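Side-chain contacts in pyridoxamine 5'-phosphate oxidase-related, FMN-binding protein (Paracoccus denitrificans, PDB 6VNA), which probably degrades c-type heme as a noncanonical heme oxygenase built on the scaffold of the FMN-binding pyridoxamine 5'-phosphate oxidase family: residues T31-P34 against E35-V38; D86-T89 against H90-S94; P101-D105 against E106-A110; K149-A152 against S153-L156. All blocks are in the same frame, centred on the assembly; numbering follows the deposited sequence.

Contact 1: residues T31-P34 against E35-V38; sequences TLDP and ETGV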
ATOM      1  N   THR A  31      -3.910   2.607  -5.817  1.00 47.34           N
ATOM      2  CA  THR A  31      -4.803   2.975  -6.947  1.00 42.11           C
ATOM      3  C   THR A  31      -4.043   3.778  -8.012  1.00 46.18           C
ATOM      4  O   THR A  31      -2.926   4.308  -7.739  1.00 44.45           O
ATOM      5  CB  THR A  31      -6.046   3.709  -6.454  1.00 43.48           C
ATOM      6  OG1 THR A  31      -5.689   4.892  -5.732  1.00 44.81           O
ATOM      7  CG2 THR A  31      -6.919   2.791  -5.623  1.00 44.75           C
ATOM      8  N   LEU A  32      -4.629   3.858  -9.204  1.00 45.80           N
ATOM      9  CA  LEU A  32      -4.054   4.649 -10.318  1.00 49.59           C
ATOM     10  C   LEU A  32      -4.612   6.066 -10.230  1.00 48.01           C
ATOM     11  O   LEU A  32      -5.836   6.212 -10.271  1.00 51.06           O
ATOM     12  CB  LEU A  32      -4.367   3.948 -11.644  1.00 49.53           C
ATOM     13  CG  LEU A  32      -3.706   2.581 -11.815  1.00 47.55           C
ATOM     14  CD1 LEU A  32      -4.160   1.918 -13.086  1.00 51.61           C
ATOM     15  CD2 LEU A  32      -2.198   2.673 -11.803  1.00 47.45           C
ATOM     16  N   ASP A  33      -3.733   7.061 -10.072  1.00 49.27           N
ATOM     17  CA  ASP A  33      -4.097   8.501 -10.151  1.00 56.92           C
ATOM     18  C   ASP A  33      -4.665   8.794 -11.545  1.00 54.07           C
ATOM     19  O   ASP A  33      -3.963   8.645 -12.548  1.00 51.82           O
ATOM     20  CB  ASP A  33      -2.885   9.377  -9.847  1.00 62.88           C
ATOM     21  CG  ASP A  33      -3.152  10.840 -10.134  1.00 65.26           C
ATOM     22  OD1 ASP A  33      -4.166  11.327  -9.624  1.00 62.41           O
ATOM     23  OD2 ASP A  33      -2.352  11.463 -10.897  1.00 61.84           O
ATOM     24  N   PRO A  34      -5.963   9.147 -11.678  1.00 59.25           N
ATOM     25  CA  PRO A  34      -6.573   9.362 -13.002  1.00 60.64           C
ATOM     26  C   PRO A  34      -5.737  10.295 -13.893  1.00 53.90           C
ATOM     27  O   PRO A  34      -5.276   9.868 -14.940  1.00 58.33           O
ATOM     28  CB  PRO A  34      -7.948   9.952 -12.682  1.00 57.07           C
ATOM     29  CG  PRO A  34      -8.262   9.411 -11.298  1.00 62.86           C
ATOM     30  CD  PRO A  34      -6.925   9.331 -10.582  1.00 58.94           C
ATOM     31  N   GLU A  35      -5.473  11.503 -13.412  1.00 61.41           N
ATOM     32  CA  GLU A  35      -4.653  12.521 -14.126  1.00 68.32           C
ATOM     33  C   GLU A  35      -3.356  11.911 -14.677  1.00 63.44           C
ATOM     34  O   GLU A  35      -3.197  12.000 -15.891  1.00 72.24           O
ATOM     35  CB  GLU A  35      -4.368  13.725 -13.225  1.00 70.50           C
ATOM     36  CG  GLU A  35      -3.925  14.958 -13.986  1.00 76.22           C
ATOM     37  CD  GLU A  35      -4.357  16.260 -13.338  1.00 92.72           C
ATOM     38  OE1 GLU A  35      -4.278  16.356 -12.093  1.00109.62           O
ATOM     39  OE2 GLU A  35      -4.801  17.162 -14.076  1.00113.31           O
ATOM     40  N   THR A  36      -2.478  11.313 -13.852  1.00 64.51           N
ATOM     41  CA  THR A  36      -1.048  11.032 -14.207  1.00 61.54           C
ATOM     42  C   THR A  36      -0.717   9.538 -14.324  1.00 56.34           C
ATOM     43  O   THR A  36       0.425   9.251 -14.727  1.00 50.64           O
ATOM     44  CB  THR A  36      -0.075  11.665 -13.202  1.00 66.47           C
ATOM     45  OG1 THR A  36      -0.116  10.942 -11.969  1.00 69.13           O
ATOM     46  CG2 THR A  36      -0.380  13.129 -12.953  1.00 66.85           C
ATOM     47  N   GLY A  37      -1.629   8.637 -13.934  1.00 54.13           N
ATOM     48  CA  GLY A  37      -1.431   7.176 -13.960  1.00 51.94           C
ATOM     49  C   GLY A  37      -0.362   6.659 -12.993  1.00 52.70           C
ATOM     50  O   GLY A  37      -0.033   5.449 -13.094  1.00 52.55           O
ATOM     51  N   VAL A  38       0.178   7.521 -12.118  1.00 50.70           N
ATOM     52  CA  VAL A  38       1.133   7.185 -11.015  1.00 55.59           C
ATOM     53  C   VAL A  38       0.348   6.486  -9.907  1.00 50.48           C
ATOM     54  O   VAL A  38      -0.771   6.890  -9.610  1.00 48.38           O
ATOM     55  CB  VAL A  38       1.829   8.442 -10.445  1.00 56.21           C
ATOM     56  CG1 VAL A  38       2.738   8.110  -9.267  1.00 58.43           C
ATOM     57  CG2 VAL A  38       2.610   9.194 -11.501  1.00 58.62           C
TER

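Contact 2: residues D86-T89 against H90-S94; sequences DAMT and HARLS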
ATOM      1  N   ASP A  86      12.277  -4.874  13.597  1.00 58.23           N
ATOM      2  CA  ASP A  86      12.541  -4.243  12.273  1.00 69.53           C
ATOM      3  C   ASP A  86      11.386  -4.533  11.284  1.00 69.19           C
ATOM      4  O   ASP A  86      11.101  -5.719  11.017  1.00 64.16           O
ATOM      5  CB  ASP A  86      13.905  -4.699  11.734  1.00 65.69           C
ATOM      6  CG  ASP A  86      14.278  -4.080  10.397  1.00 74.13           C
ATOM      7  OD1 ASP A  86      13.650  -3.053  10.020  1.00 70.01           O
ATOM      8  OD2 ASP A  86      15.177  -4.640   9.727  1.00 80.75           O
ATOM      9  N   ALA A  87      10.782  -3.479  10.720  1.00 68.68           N
ATOM     10  CA  ALA A  87       9.653  -3.535   9.754  1.00 66.62           C
ATOM     11  C   ALA A  87       9.928  -4.549   8.635  1.00 56.65           C
ATOM     12  O   ALA A  87       8.994  -5.261   8.283  1.00 54.14           O
ATOM     13  CB  ALA A  87       9.405  -2.163   9.178  1.00 71.60           C
ATOM     14  N   MET A  88      11.167  -4.633   8.143  1.00 51.49           N
ATOM     15  CA  MET A  88      11.563  -5.438   6.957  1.00 54.22           C
ATOM     16  C   MET A  88      11.623  -6.932   7.279  1.00 52.57           C
ATOM     17  O   MET A  88      11.778  -7.706   6.321  1.00 58.44           O
ATOM     18  CB  MET A  88      12.936  -5.018   6.406  1.00 55.97           C
ATOM     19  CG  MET A  88      13.022  -3.539   6.020  1.00 62.12           C
ATOM     20  SD  MET A  88      11.736  -2.998   4.849  1.00 56.95           S
ATOM     21  CE  MET A  88      12.093  -4.102   3.485  1.00 51.06           C
ATOM     22  N   THR A  89      11.556  -7.335   8.548  1.00 52.83           N
ATOM     23  CA  THR A  89      11.480  -8.773   8.939  1.00 53.64           C
ATOM     24  C   THR A  89      10.024  -9.182   9.207  1.00 49.43           C
ATOM     25  O   THR A  89       9.805 -10.340   9.509  1.00 55.03           O
ATOM     26  CB  THR A  89      12.341  -9.088  10.170  1.00 52.92           C
ATOM     27  OG1 THR A  89      11.695  -8.519  11.306  1.00 53.67           O
ATOM     28  CG2 THR A  89      13.755  -8.561  10.056  1.00 52.47           C
ATOM     29  N   HIS A  90       9.063  -8.268   9.141  1.00 50.06           N
ATOM     30  CA  HIS A  90       7.623  -8.593   9.303  1.00 50.98           C
ATOM     31  C   HIS A  90       7.152  -9.335   8.058  1.00 52.78           C
ATOM     32  O   HIS A  90       7.652  -9.011   6.955  1.00 55.51           O
ATOM     33  CB  HIS A  90       6.781  -7.335   9.482  1.00 54.57           C
ATOM     34  CG  HIS A  90       7.122  -6.510  10.678  1.00 61.40           C
ATOM     35  ND1 HIS A  90       6.406  -5.368  11.012  1.00 63.55           N
ATOM     36  CD2 HIS A  90       8.059  -6.666  11.636  1.00 64.90           C
ATOM     37  CE1 HIS A  90       6.908  -4.843  12.106  1.00 68.82           C
ATOM     38  NE2 HIS A  90       7.919  -5.623  12.513  1.00 70.31           N
ATOM     39  N   ALA A  91       6.246 -10.299   8.231  1.00 47.16           N
ATOM     40  CA  ALA A  91       5.609 -11.035   7.120  1.00 44.68           C
ATOM     41  C   ALA A  91       4.638 -10.072   6.433  1.00 43.76           C
ATOM     42  O   ALA A  91       3.957  -9.269   7.149  1.00 48.25           O
ATOM     43  CB  ALA A  91       4.913 -12.279   7.624  1.00 43.17           C
ATOM     44  N   ARG A  92       4.541 -10.146   5.111  1.00 40.45           N
ATOM     45  CA  ARG A  92       3.690  -9.209   4.340  1.00 40.16           C
ATOM     46  C   ARG A  92       3.336  -9.779   2.976  1.00 38.35           C
ATOM     47  O   ARG A  92       4.184 -10.426   2.308  1.00 38.71           O
ATOM     48  CB  ARG A  92       4.417  -7.884   4.149  1.00 43.64           C
ATOM     49  CG  ARG A  92       5.756  -8.054   3.458  1.00 44.48           C
ATOM     50  CD  ARG A  92       6.731  -7.130   4.139  1.00 49.73           C
ATOM     51  NE  ARG A  92       7.963  -6.955   3.392  1.00 46.68           N
ATOM     52  CZ  ARG A  92       9.175  -7.227   3.830  1.00 50.63           C
ATOM     53  NH1 ARG A  92       9.382  -7.753   5.033  1.00 52.32           N
ATOM     54  NH2 ARG A  92      10.190  -6.985   3.026  1.00 57.23           N
ATOM     55  N   LEU A  93       2.103  -9.522   2.583  1.00 41.65           N
ATOM     56  CA  LEU A  93       1.488 -10.084   1.360  1.00 42.30           C
ATOM     57  C   LEU A  93       1.112  -8.915   0.446  1.00 40.38           C
ATOM     58  O   LEU A  93       0.436  -7.971   0.958  1.00 39.55           O
ATOM     59  CB  LEU A  93       0.259 -10.889   1.797  1.00 41.70           C
ATOM     60  CG  LEU A  93      -0.562 -11.423   0.634  1.00 42.84           C
ATOM     61  CD1 LEU A  93       0.270 -12.411  -0.172  1.00 41.48           C
ATOM     62  CD2 LEU A  93      -1.864 -12.041   1.138  1.00 46.76           C
ATOM     63  N   SER A  94       1.591  -8.941  -0.803  1.00 41.45           N
ATOM     64  CA  SER A  94       1.221  -7.997  -1.894  1.00 43.52           C
ATOM     65  C   SER A  94       0.169  -8.678  -2.752  1.00 47.22           C
ATOM     66  O   SER A  94       0.473  -9.750  -3.291  1.00 48.13           O
ATOM     67  CB  SER A  94       2.372  -7.626  -2.784  1.00 42.28           C
ATOM     68  OG  SER A  94       3.322  -6.843  -2.095  1.00 45.75           O
TER

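Contact 3: residues P101-D105 against E106-A110; sequences PAEPD and ENRRA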
ATOM      1  N   PRO A 101     -17.627  -2.762  -6.247  1.00 56.82           N
ATOM      2  CA  PRO A 101     -18.568  -2.385  -5.195  1.00 57.90           C
ATOM      3  C   PRO A 101     -19.263  -3.635  -4.635  1.00 62.36           C
ATOM      4  O   PRO A 101     -19.619  -4.522  -5.383  1.00 70.94           O
ATOM      5  CB  PRO A 101     -19.554  -1.448  -5.903  1.00 56.03           C
ATOM      6  CG  PRO A 101     -18.744  -0.875  -7.047  1.00 62.35           C
ATOM      7  CD  PRO A 101     -17.805  -1.982  -7.482  1.00 58.05           C
ATOM      8  N   ALA A 102     -19.379  -3.709  -3.318  1.00 70.61           N
ATOM      9  CA  ALA A 102     -19.920  -4.885  -2.614  1.00 74.92           C
ATOM     10  C   ALA A 102     -21.362  -4.581  -2.217  1.00 87.92           C
ATOM     11  O   ALA A 102     -21.634  -3.443  -1.749  1.00 69.78           O
ATOM     12  CB  ALA A 102     -19.067  -5.207  -1.420  1.00 76.66           C
ATOM     13  N   GLU A 103     -22.224  -5.587  -2.381  1.00106.79           N
ATOM     14  CA  GLU A 103     -23.693  -5.520  -2.150  1.00119.49           C
ATOM     15  C   GLU A 103     -23.979  -4.851  -0.806  1.00126.31           C
ATOM     16  O   GLU A 103     -23.105  -4.746   0.055  1.00128.53           O
ATOM     17  CB  GLU A 103     -24.328  -6.919  -2.166  1.00119.28           C
ATOM     18  CG  GLU A 103     -23.645  -7.943  -3.069  1.00115.42           C
ATOM     19  CD  GLU A 103     -23.594  -7.619  -4.554  1.00111.46           C
ATOM     20  OE1 GLU A 103     -23.766  -6.441  -4.918  1.00106.56           O
ATOM     21  OE2 GLU A 103     -23.383  -8.557  -5.346  1.00106.17           O
ATOM     22  N   PRO A 104     -25.221  -4.375  -0.573  1.00137.86           N
ATOM     23  CA  PRO A 104     -25.701  -4.172   0.792  1.00141.33           C
ATOM     24  C   PRO A 104     -25.757  -5.550   1.477  1.00143.02           C
ATOM     25  O   PRO A 104     -26.010  -6.533   0.787  1.00140.77           O
ATOM     26  CB  PRO A 104     -27.079  -3.509   0.620  1.00136.82           C
ATOM     27  CG  PRO A 104     -27.499  -3.849  -0.802  1.00137.69           C
ATOM     28  CD  PRO A 104     -26.213  -4.001  -1.591  1.00138.68           C
ATOM     29  N   ASP A 105     -25.465  -5.606   2.783  1.00132.32           N
ATOM     30  CA  ASP A 105     -25.525  -6.848   3.603  1.00124.25           C
ATOM     31  C   ASP A 105     -25.542  -6.450   5.086  1.00133.36           C
ATOM     32  O   ASP A 105     -24.650  -5.671   5.515  1.00130.43           O
ATOM     33  CB  ASP A 105     -24.384  -7.811   3.240  1.00116.58           C
ATOM     34  CG  ASP A 105     -24.374  -9.152   3.968  1.00107.82           C
ATOM     35  OD1 ASP A 105     -25.107  -9.302   4.958  1.00106.02           O
ATOM     36  OD2 ASP A 105     -23.612 -10.039   3.544  1.00 96.00           O
ATOM     37  N   GLU A 106     -26.540  -6.955   5.821  1.00131.53           N
ATOM     38  CA  GLU A 106     -26.723  -6.761   7.287  1.00123.50           C
ATOM     39  C   GLU A 106     -25.645  -7.547   8.046  1.00108.03           C
ATOM     40  O   GLU A 106     -25.129  -7.021   9.061  1.00 94.09           O
ATOM     41  CB  GLU A 106     -28.125  -7.211   7.711  1.00130.41           C
ATOM     42  CG  GLU A 106     -29.243  -6.326   7.184  1.00130.75           C
ATOM     43  CD  GLU A 106     -29.395  -5.013   7.933  1.00130.60           C
ATOM     44  OE1 GLU A 106     -28.461  -4.193   7.877  1.00126.47           O
ATOM     45  OE2 GLU A 106     -30.437  -4.823   8.592  1.00133.06           O
ATOM     46  N   ASN A 107     -25.320  -8.755   7.569  1.00 89.93           N
ATOM     47  CA  ASN A 107     -24.291  -9.638   8.179  1.00 95.77           C
ATOM     48  C   ASN A 107     -22.906  -8.996   8.020  1.00 93.80           C
ATOM     49  O   ASN A 107     -22.130  -9.028   8.995  1.00 92.61           O
ATOM     50  CB  ASN A 107     -24.356 -11.066   7.626  1.00 98.78           C
ATOM     51  CG  ASN A 107     -25.235 -11.961   8.476  1.00102.06           C
ATOM     52  OD1 ASN A 107     -26.308 -12.376   8.047  1.00108.26           O
ATOM     53  ND2 ASN A 107     -24.811 -12.227   9.700  1.00 95.45           N
ATOM     54  N   ARG A 108     -22.623  -8.421   6.849  1.00 96.77           N
ATOM     55  CA  ARG A 108     -21.334  -7.753   6.531  1.00 87.06           C
ATOM     56  C   ARG A 108     -21.124  -6.589   7.501  1.00 85.08           C
ATOM     57  O   ARG A 108     -20.056  -6.529   8.129  1.00 84.73           O
ATOM     58  CB  ARG A 108     -21.334  -7.261   5.082  1.00 89.00           C
ATOM     59  CG  ARG A 108     -20.055  -6.545   4.666  1.00 89.73           C
ATOM     60  CD  ARG A 108     -19.601  -6.965   3.279  1.00 83.15           C
ATOM     61  NE  ARG A 108     -20.663  -6.812   2.304  1.00 69.72           N
ATOM     62  CZ  ARG A 108     -20.794  -7.516   1.190  1.00 67.72           C
ATOM     63  NH1 ARG A 108     -19.924  -8.461   0.884  1.00 66.69           N
ATOM     64  NH2 ARG A 108     -21.815  -7.273   0.382  1.00 75.36           N
ATOM     65  N   ARG A 109     -22.117  -5.709   7.613  1.00 87.05           N
ATOM     66  CA  ARG A 109     -22.094  -4.556   8.548  1.00 94.77           C
ATOM     67  C   ARG A 109     -22.437  -5.089   9.939  1.00 99.82           C
ATOM     68  O   ARG A 109     -23.618  -4.974  10.327  1.00125.40           O
ATOM     69  CB  ARG A 109     -23.068  -3.476   8.061  1.00103.88           C
ATOM     70  CG  ARG A 109     -22.967  -2.144   8.795  1.00110.10           C
ATOM     71  CD  ARG A 109     -23.837  -1.045   8.197  1.00112.52           C
ATOM     72  NE  ARG A 109     -25.260  -1.375   8.233  1.00114.26           N
ATOM     73  CZ  ARG A 109     -25.946  -1.979   7.259  1.00120.24           C
ATOM     74  NH1 ARG A 109     -25.362  -2.339   6.126  1.00129.96           N
ATOM     75  NH2 ARG A 109     -27.232  -2.228   7.429  1.00117.56           N
ATOM     76  N   ALA A 110     -21.458  -5.680  10.637  1.00 92.35           N
ATOM     77  CA  ALA A 110     -21.644  -6.437  11.907  1.00 87.94           C
ATOM     78  C   ALA A 110     -20.454  -7.371  12.125  1.00 77.97           C
ATOM     79  O   ALA A 110     -19.810  -7.262  13.178  1.00 76.92           O
ATOM     80  CB  ALA A 110     -22.941  -7.225  11.902  1.00 86.35           C
TER

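Contact 4: residues K149-A152 against S153-L156; sequences KLTA and SDML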
ATOM      1  N   LYS A 149       5.418 -16.450  -5.173  1.00 59.23           N
ATOM      2  CA  LYS A 149       4.332 -16.065  -6.121  1.00 62.60           C
ATOM      3  C   LYS A 149       3.080 -16.890  -5.809  1.00 58.99           C
ATOM      4  O   LYS A 149       3.197 -18.107  -5.696  1.00 65.93           O
ATOM      5  CB  LYS A 149       4.752 -16.282  -7.577  1.00 64.68           C
ATOM      6  CG  LYS A 149       5.776 -15.282  -8.080  1.00 72.60           C
ATOM      7  CD  LYS A 149       5.759 -15.083  -9.581  1.00 86.44           C
ATOM      8  CE  LYS A 149       6.807 -14.088 -10.038  1.00 93.15           C
ATOM      9  NZ  LYS A 149       6.672 -13.747 -11.472  1.00 95.12           N
ATOM     10  N   LEU A 150       1.926 -16.239  -5.668  1.00 60.00           N
ATOM     11  CA  LEU A 150       0.657 -16.897  -5.279  1.00 63.29           C
ATOM     12  C   LEU A 150      -0.408 -16.651  -6.352  1.00 65.12           C
ATOM     13  O   LEU A 150      -0.429 -15.560  -6.941  1.00 59.02           O
ATOM     14  CB  LEU A 150       0.220 -16.321  -3.930  1.00 69.61           C
ATOM     15  CG  LEU A 150       1.168 -16.555  -2.755  1.00 66.40           C
ATOM     16  CD1 LEU A 150       0.682 -15.810  -1.530  1.00 70.43           C
ATOM     17  CD2 LEU A 150       1.281 -18.029  -2.438  1.00 67.81           C
ATOM     18  N   THR A 151      -1.262 -17.645  -6.584  1.00 66.31           N
ATOM     19  CA  THR A 151      -2.481 -17.530  -7.421  1.00 64.44           C
ATOM     20  C   THR A 151      -3.600 -17.053  -6.503  1.00 67.09           C
ATOM     21  O   THR A 151      -3.344 -16.917  -5.282  1.00 65.71           O
ATOM     22  CB  THR A 151      -2.859 -18.860  -8.089  1.00 63.71           C
ATOM     23  OG1 THR A 151      -3.505 -19.691  -7.119  1.00 61.18           O
ATOM     24  CG2 THR A 151      -1.663 -19.566  -8.686  1.00 62.73           C
ATOM     25  N   ALA A 152      -4.794 -16.853  -7.056  1.00 59.47           N
ATOM     26  CA  ALA A 152      -5.966 -16.344  -6.316  1.00 61.68           C
ATOM     27  C   ALA A 152      -6.513 -17.460  -5.421  1.00 68.26           C
ATOM     28  O   ALA A 152      -7.053 -17.143  -4.336  1.00 77.76           O
ATOM     29  CB  ALA A 152      -7.000 -15.822  -7.276  1.00 60.20           C
ATOM     30  N   SER A 153      -6.377 -18.719  -5.846  1.00 66.88           N
ATOM     31  CA  SER A 153      -6.809 -19.906  -5.060  1.00 74.83           C
ATOM     32  C   SER A 153      -5.932 -20.026  -3.801  1.00 68.13           C
ATOM     33  O   SER A 153      -6.495 -20.200  -2.706  1.00 63.88           O
ATOM     34  CB  SER A 153      -6.774 -21.162  -5.903  1.00 77.45           C
ATOM     35  OG  SER A 153      -5.487 -21.347  -6.479  1.00 79.38           O
ATOM     36  N   ASP A 154      -4.615 -19.866  -3.973  1.00 64.96           N
ATOM     37  CA  ASP A 154      -3.570 -19.866  -2.909  1.00 68.24           C
ATOM     38  C   ASP A 154      -3.927 -18.939  -1.733  1.00 65.93           C
ATOM     39  O   ASP A 154      -3.534 -19.269  -0.583  1.00 65.37           O
ATOM     40  CB  ASP A 154      -2.209 -19.472  -3.493  1.00 66.00           C
ATOM     41  CG  ASP A 154      -1.578 -20.535  -4.379  1.00 65.56           C
ATOM     42  OD1 ASP A 154      -2.147 -21.652  -4.451  1.00 68.17           O
ATOM     43  OD2 ASP A 154      -0.506 -20.253  -4.972  1.00 59.96           O
ATOM     44  N   MET A 155      -4.630 -17.831  -1.992  1.00 66.50           N
ATOM     45  CA  MET A 155      -4.922 -16.762  -0.998  1.00 63.90           C
ATOM     46  C   MET A 155      -6.300 -16.949  -0.350  1.00 63.67           C
ATOM     47  O   MET A 155      -6.538 -16.307   0.695  1.00 69.69           O
ATOM     48  CB  MET A 155      -4.828 -15.384  -1.666  1.00 66.92           C
ATOM     49  CG  MET A 155      -3.395 -15.017  -1.976  1.00 70.04           C
ATOM     50  SD  MET A 155      -3.179 -13.381  -2.690  1.00 78.66           S
ATOM     51  CE  MET A 155      -3.211 -13.760  -4.443  1.00 85.17           C
ATOM     52  N   LEU A 156      -7.168 -17.811  -0.887  1.00 71.06           N
ATOM     53  CA  LEU A 156      -8.616 -17.793  -0.536  1.00 80.31           C
ATOM     54  C   LEU A 156      -9.023 -19.010   0.312  1.00 82.80           C
ATOM     55  O   LEU A 156      -9.840 -18.810   1.230  1.00 84.16           O
ATOM     56  CB  LEU A 156      -9.439 -17.686  -1.827  1.00 86.12           C
ATOM     57  CG  LEU A 156      -9.227 -16.409  -2.648  1.00 88.21           C
ATOM     58  CD1 LEU A 156      -9.852 -16.538  -4.027  1.00 88.33           C
ATOM     59  CD2 LEU A 156      -9.780 -15.181  -1.934  1.00 91.36           C
TER

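Contact 1: residues T31-P34 against E35-V38
Asp33 and Thr36 cross obliquely over a tight turn, the carboxylate reaching over the loop to hold the threonine at two points. Thr36 OG1 donates to Asp33 OD2 at 2.5 Å, and OD2 takes it on its anti lone pair, the one away from the other carboxylate oxygen. The same OD2 accepts Thr36 N at 3.0 Å, but this amide comes from well above the carboxylate plane, so the two donors arrive from different directions. With CG anti to the backbone N (chi1 171°), the Asp33 side chain is turned in toward Thr36. A short acid suits the place, since its oxygen reaches an amide three residues on. The backbone beneath is fastened too: Gly37 N meets Asp33 O at 2.7 Å in the carbonyl plane, and Asp33 N bonds to Val38 O at 3.0 Å. Pro34 opens the bend with its fixed phi, while Gly37 readily takes the positive phi (66°) that turns the chain back. Beside this polar network, Leu32 CD2 rests 3.7 Å from Gly37 O, and Leu32 also packs on Leu32 of the second subunit. Thr36 O is bound by Arg73 of that subunit, tying the loop into the dimer. Right-handed helical conformations at Pro34 and Glu35, followed by a bridging Thr36 and a left-handed glycine, are characteristic of a four-residue beta-hairpin loop, here joining strands 26-32 and 39-48.

Contact 2: residues D86-T89 against H90-S94
His90 N bonds to Ala87 O at 3.1 Å, closing the 3-10 turn of 87-89 just before the chain straightens into strand 92-101. The imidazole of His90 then folds back over the start of this turn. Ala87 CA sits over the centre of the ring, 3.8 Å from its centroid and only 5° off the normal, a CH-pi contact made by the backbone CA, while the methyl of Ala87 points away from the segment that carries the ring. Because CG lies beside the backbone N (chi1 -61°), the ring is carried back toward Ala87; its NE2 is held by Gly85 O, which fixes the rotation of the ring. Arg92 reaches back from the strand to the turn. Its NH1 donates to Met88 O at 2.7 Å, coming from above that carbonyl plane, and to His90 O at 2.9 Å, which lies in the guanidinium plane. One nitrogen thus joins the turn to the residue that follows it, a task for which the long, many-donor arginine is well suited. The flexible Met88 chain, bent at chi2 and chi3, places CE 3.5 Å from Arg92 NH2. At the start of the turn Asp86 O takes both Thr89 N and Thr89 OG1, the hydroxyl at 2.9 Å. Arg43 of the second subunit reaches Ala87 O and packs on His90 and Arg92. The chemistry implies a turn whose carbonyl oxygens are met by backbone and side-chain donors together, with a cationic group from each subunit probably polarising the peptides.

Contact 3: residues P101-D105 against E106-A110
Arg108 and Asp105 meet where a loop runs into helix 108-115, and the aspartate makes the capping bonds usual at a helix N terminus. Its CG is anti to the backbone N (chi1 -177°), which brings OD1 to Asn107 N at 2.7 Å and to Arg108 N at 3.2 Å. Both bonds are weak, yet a short carboxylate is apt here, since it can accept amides at the helix start. From the helix, Arg108 doubles back along the loop. Its CB lies against Asp105 CB at 3.6 Å, an aliphatic touch between two side chains that cross at about a right angle. CG and CD carry the chain past Asp105, with bends at chi2 and chi3. NE then passes 4.5 Å from Asp105 OD2, which stands over one face of the guanidinium, so charge alone attracts them and no N-H points at the oxygen. CZ is covered on the opposite face by Ala102 CB at 3.9 Å, a methyl small enough to let the flat group lie on it. NH1 forms a salt bridge with Asp49, a partner outside the turn, and Leu55 of strand 54-59 packs on the side chain as well. NH2 donates to Glu103 O at 2.9 Å, from above that carbonyl plane, while Glu103 CB sits at the guanidinium edge. Arginine thus supplies both a flat surface and donors pointing different ways. One residue further along, Arg109 N bonds to Asp105 O at 3.3 Å with an N-H...O angle of 168°.

Contact 4: residues K149-A152 against S153-L156
Thr151 OG1 and Ser153 OG are 2.7 Å apart and share a hydrogen bond in which either may be the donor. Each hydroxyl sits between its own backbone N and carbonyl carbon (chi1 78° and 55°), and these rotations turn the two oxygens toward one another. Asp154 faces the same threonine: its OD2 accepts Thr151 N at 3.2 Å along a nearly straight N-H line (170°), although the amide stands above the carboxylate plane. A carboxylate returning to the backbone N three residues earlier is one half of a capping box, here at the passage from strand 148-151 into the short, weakly bonded helix 152-156. A small hydroxyl residue and an acid, spaced in this way, suit such a helix start. The other oxygen, OD1, forms a salt bridge with Arg14 of helix 11-23, so the buried acid has a cationic partner that probably stabilises its charge. Apolar groups close the inner side. Leu150 CD2 lies 3.8 Å from Asp154 OD2, and Leu150 CD1 meets Met155 CG at 4.2 Å. The unbranched methionine swings its CE to within 3.3 Å of Thr151 O, and the side chain also packs on Ile95 and Leu21.

The four contacts follow in series from the N terminus; none nests within or crosses another. Contact 1 closes the hairpin loop between strands 26-32 and 39-48. Contact 2 shapes the end of the connection from strand 73-79 to strand 92-101, and both contacts touch the second subunit. Contact 3 begins at the far end of strand 92-101, where the chain enters helix 108-115, on the opposite side of the chain's centre from contact 2. Contact 4 ends the fold, turning strand 148-151 into the terminal helix. Contacts 2 and 4 meet directly: Leu93 CD1 lies 3.7 Å from Leu150 CD1, joining strand 92-101 to the C-terminal segment.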